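Local coordinates for ankyrin repeat domain-containing protein EMB506, chloroplastic (Arabidopsis thaliana, PDB 6JD6), which takes part in the initial differentiation of the proplastid during embryo development and is required for correct margins of cotyledons, true leaves and cauline leaves, at residues 189-192 with 193-197; 264-267 with 268-272. One frame throughout, in Å; residues are numbered along the deposited sequence.

Interaction 1. Residues 189-192 with 193-197; sequences GALQ and TVKLL
The carbonyl oxygen of Ala190 receives the shortest hydrogen bond across this turn, from the backbone N of Val194, with N and O 2.9 Å apart and the donor lying nearly along the C=O axis. Ala190 is the N-cap of helix 191-199, so this bond opens the helical ladder. The next two rungs run from Lys195 N to Leu191 O and from Leu196 N to Gln192 O, both with the donor tilted out of the carbonyl plane. Val194 also presses its CG2 branch against Ala190 O, at 3.3 Å, because CG1 takes the place anti to the backbone N (chi1 170°) and CG2 stands beside that N.

On the flank turned to helix 224-232, Lys195 runs extended beyond CG. Its CG passes 3.4 Å from Leu191 O, and farther out its CE lies over the branch point of Leu191, 4.0 Å from CG. The bent chain of Gln192 runs alongside the lysine in the same direction and brings OE1 to 3.7 Å from Lys195 NZ, a loose electrostatic approach at most. On the face turned to helix 158-166, Ala190 CB touches Thr193 CB at 3.7 Å, while Thr193 OG1 is hydrogen-bonded to Glu158.

The turn starts the second helix of the third ankyrin repeat, directly after Gly189 ends helix 181-187 in a Schellman motif. Thr193 and Leu196 pack on helix 158-166 of the preceding repeat, Val194 and Leu197 on helix 181-187, and Leu191 and Lys195 on helix 224-232 of the following one.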
loop_
_atom_site.group_PDB
_atom_site.type_symbol
_atom_site.label_atom_id
_atom_site.label_comp_id
_atom_site.label_asym_id
_atom_site.label_seq_id
_atom_site.Cartn_x
_atom_site.Cartn_y
_atom_site.Cartn_z
ATOM N N GLY A 189 6.876 8.570 3.172
ATOM C CA GLY A 189 7.491 9.333 4.246
ATOM C C GLY A 189 7.862 8.531 5.485
ATOM O O GLY A 189 7.763 9.031 6.607
ATOM N N ALA A 190 8.289 7.288 5.288
ATOM C CA ALA A 190 8.671 6.430 6.408
ATOM C C ALA A 190 10.143 6.607 6.771
ATOM O O ALA A 190 10.991 5.818 6.351
ATOM C CB ALA A 190 8.372 4.971 6.083
ATOM N N LEU A 191 10.435 7.639 7.557
ATOM C CA LEU A 191 11.807 7.976 7.929
ATOM C C LEU A 191 12.568 6.823 8.600
ATOM O O LEU A 191 13.745 6.602 8.313
ATOM C CB LEU A 191 11.827 9.220 8.826
ATOM C CG LEU A 191 13.183 9.701 9.356
ATOM C CD1 LEU A 191 14.128 10.066 8.218
ATOM C CD2 LEU A 191 13.007 10.884 10.301
ATOM N N GLN A 192 11.904 6.091 9.488
ATOM C CA GLN A 192 12.573 5.007 10.204
ATOM C C GLN A 192 12.897 3.845 9.272
ATOM O O GLN A 192 13.924 3.190 9.421
ATOM C CB GLN A 192 11.738 4.529 11.397
ATOM C CG GLN A 192 11.556 5.585 12.475
ATOM C CD GLN A 192 12.878 6.139 12.983
ATOM O OE1 GLN A 192 13.149 7.335 12.866
ATOM N NE2 GLN A 192 13.707 5.268 13.556
ATOM N N THR A 193 12.017 3.601 8.308
ATOM C CA THR A 193 12.253 2.580 7.293
ATOM C C THR A 193 13.414 2.980 6.382
ATOM O O THR A 193 14.244 2.146 6.014
ATOM C CB THR A 193 10.980 2.318 6.464
ATOM O OG1 THR A 193 9.956 1.814 7.331
ATOM C CG2 THR A 193 11.243 1.303 5.358
ATOM N N VAL A 194 13.474 4.261 6.032
ATOM C CA VAL A 194 14.586 4.791 5.247
ATOM C C VAL A 194 15.921 4.567 5.962
ATOM O O VAL A 194 16.876 4.068 5.364
ATOM C CB VAL A 194 14.400 6.296 4.944
ATOM C CG1 VAL A 194 15.671 6.891 4.347
ATOM C CG2 VAL A 194 13.213 6.511 4.008
ATOM N N LYS A 195 15.978 4.923 7.244
ATOM C CA LYS A 195 17.175 4.707 8.053
ATOM C C LYS A 195 17.538 3.228 8.140
ATOM O O LYS A 195 18.713 2.865 8.114
ATOM C CB LYS A 195 16.981 5.258 9.470
ATOM C CG LYS A 195 16.883 6.771 9.562
ATOM C CD LYS A 195 16.653 7.200 11.006
ATOM C CE LYS A 195 16.609 8.711 11.138
ATOM N NZ LYS A 195 16.376 9.146 12.541
ATOM N N LEU A 196 16.525 2.379 8.262
ATOM C CA LEU A 196 16.750 0.943 8.338
ATOM C C LEU A 196 17.316 0.390 7.028
ATOM O O LEU A 196 18.188 -0.480 7.043
ATOM C CB LEU A 196 15.456 0.216 8.712
ATOM C CG LEU A 196 15.561 -1.295 8.917
ATOM C CD1 LEU A 196 16.658 -1.632 9.919
ATOM C CD2 LEU A 196 14.227 -1.850 9.381
ATOM N N LEU A 197 16.815 0.891 5.899
ATOM C CA LEU A 197 17.294 0.447 4.590
ATOM C C LEU A 197 18.760 0.823 4.359
ATOM O O LEU A 197 19.491 0.096 3.683
ATOM C CB LEU A 197 16.408 0.986 3.460
ATOM C CG LEU A 197 15.009 0.365 3.335
ATOM C CD1 LEU A 197 14.157 1.114 2.312
ATOM C CD2 LEU A 197 15.086 -1.116 2.975
#

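Interaction 2. Residues 264-267 with 268-272; sequences VKLL and KIMPT
Met270 folds back on Leu266 at the C-terminal end of helix 260-269, the last helix of the ankyrin repeat stack. Its CB lies 3.3 Å from Leu266 O, the same oxygen that accepts a hydrogen bond from Met270 N at 2.9 Å. CG stands beside the backbone N (chi1 -62°), still near that carbonyl, and touches Leu266 CD2 at 4.0 Å where the two side chains pass at a slant. A second bend, at chi2 (-61°), carries SD past the leucine to 5.2 Å from Leu266 CD2, and CE returns to 4.6 Å from the same methyl, a looser approach than that of CG. The methionine also packs on Lys228 and Leu231 of helix 224-232, the helix whose Arg224 meets Leu266.

The backbone ladder frays as the helix ends. Lys268 N makes a weak bond to Val264 O and also reaches Lys265 O, where it sits well above the carbonyl plane. Ile269 N likewise divides itself between Lys265 O and Leu266 O, both bonds weak. Met270 is the first residue to leave helical backbone angles, and a cis peptide bond leads on to Pro271. Lys237 NZ is hydrogen-bonded to the carbonyl oxygens of both Leu267 and Met270, which would place a positive charge by the C-terminal carbonyls, where it probably complements the helix dipole.

Val264, Leu267 and Lys268 touch helix 247-252; Val264 and Lys268, with Lys265 and Ile269, also pack on apolar side chains of the other protein in the assembly. Along that flank the side chains of Ile269 and Lys265 run next to each other in a common direction; CG1 of Ile269 passes 3.4 Å from Lys265 O, and its CD1 ends 3.9 Å from Lys265 CG.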
loop_
_atom_site.group_PDB
_atom_site.type_symbol
_atom_site.label_atom_id
_atom_site.label_comp_id
_atom_site.label_asym_id
_atom_site.label_seq_id
_atom_site.Cartn_x
_atom_site.Cartn_y
_atom_site.Cartn_z
ATOM N N VAL A 264 15.445 24.000 -1.333
ATOM C CA VAL A 264 16.501 24.534 -2.190
ATOM C C VAL A 264 17.789 24.719 -1.392
ATOM O O VAL A 264 18.878 24.372 -1.851
ATOM C CB VAL A 264 16.087 25.885 -2.818
ATOM C CG1 VAL A 264 17.309 26.649 -3.336
ATOM C CG2 VAL A 264 15.074 25.665 -3.930
ATOM N N LYS A 265 17.647 25.254 -0.187
ATOM C CA LYS A 265 18.775 25.477 0.705
ATOM C C LYS A 265 19.502 24.166 1.017
ATOM O O LYS A 265 20.720 24.085 0.894
ATOM C CB LYS A 265 18.289 26.165 1.981
ATOM C CG LYS A 265 19.371 26.546 2.962
ATOM C CD LYS A 265 18.935 27.739 3.806
ATOM C CE LYS A 265 17.565 27.509 4.438
ATOM N NZ LYS A 265 17.166 28.639 5.328
ATOM N N LEU A 266 18.749 23.139 1.400
ATOM C CA LEU A 266 19.311 21.810 1.619
ATOM C C LEU A 266 20.051 21.289 0.388
ATOM O O LEU A 266 21.117 20.686 0.501
ATOM C CB LEU A 266 18.210 20.817 2.000
ATOM C CG LEU A 266 17.636 20.917 3.414
ATOM C CD1 LEU A 266 16.477 19.947 3.587
ATOM C CD2 LEU A 266 18.722 20.651 4.447
ATOM N N LEU A 267 19.477 21.524 -0.788
ATOM C CA LEU A 267 20.030 21.001 -2.031
ATOM C C LEU A 267 21.264 21.769 -2.491
ATOM O O LEU A 267 22.041 21.269 -3.299
ATOM C CB LEU A 267 18.965 21.006 -3.132
ATOM C CG LEU A 267 17.836 19.991 -2.960
ATOM C CD1 LEU A 267 16.658 20.334 -3.863
ATOM C CD2 LEU A 267 18.342 18.579 -3.243
ATOM N N LYS A 268 21.443 22.981 -1.978
ATOM C CA LYS A 268 22.584 23.805 -2.366
ATOM C C LYS A 268 23.749 23.683 -1.390
ATOM O O LYS A 268 24.880 24.028 -1.722
ATOM C CB LYS A 268 22.167 25.270 -2.503
ATOM C CG LYS A 268 21.350 25.566 -3.751
ATOM C CD LYS A 268 22.169 25.326 -5.015
ATOM C CE LYS A 268 21.406 25.751 -6.262
ATOM N NZ LYS A 268 22.203 25.557 -7.515
ATOM N N ILE A 269 23.469 23.182 -0.191
ATOM C CA ILE A 269 24.478 23.117 0.862
ATOM C C ILE A 269 24.889 21.684 1.221
ATOM O O ILE A 269 26.078 21.383 1.307
ATOM C CB ILE A 269 24.002 23.862 2.121
ATOM C CG1 ILE A 269 23.790 25.342 1.797
ATOM C CG2 ILE A 269 25.004 23.702 3.250
ATOM C CD1 ILE A 269 23.210 26.143 2.941
ATOM N N MET A 270 23.908 20.806 1.425
ATOM C CA MET A 270 24.183 19.412 1.781
ATOM C C MET A 270 24.647 18.590 0.572
ATOM O O MET A 270 24.170 18.804 -0.546
ATOM C CB MET A 270 22.946 18.759 2.412
ATOM C CG MET A 270 22.489 19.399 3.715
ATOM S SD MET A 270 23.735 19.317 5.017
ATOM C CE MET A 270 22.936 20.265 6.311
ATOM N N PRO A 271 25.585 17.649 0.794
ATOM C CA PRO A 271 26.242 17.374 2.078
ATOM C C PRO A 271 27.361 18.371 2.381
ATOM O O PRO A 271 27.771 19.113 1.485
ATOM C CB PRO A 271 26.824 15.975 1.874
ATOM C CG PRO A 271 27.109 15.914 0.420
ATOM C CD PRO A 271 26.003 16.693 -0.248
ATOM N N THR A 272 27.839 18.373 3.623
ATOM C CA THR A 272 28.827 19.346 4.098
ATOM C C THR A 272 28.319 20.779 3.967
ATOM O O THR A 272 27.464 21.215 4.740
ATOM C CB THR A 272 30.191 19.204 3.385
ATOM O OG1 THR A 272 30.871 18.045 3.880
ATOM C CG2 THR A 272 31.056 20.432 3.633
#

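From the N terminus, the chain reaches interaction 1 at the start of helix 191-199 in the third ankyrin repeat and interaction 2 at the end of helix 260-269. Each closes no more than a helical turn, and they follow in series, neither nesting nor crossing. Their centres lie 20 Å apart and their nearest atoms about 11 Å, without touching. Helix 224-232 of the fourth repeat stands between them: residues 189-197 meet it through Ile226 and Ile229, residues 264-272 through Arg224, Lys228 and Leu231. Interaction 1 thus belongs to the middle of the stack, interaction 2 to its C-terminal end, where another protein packs.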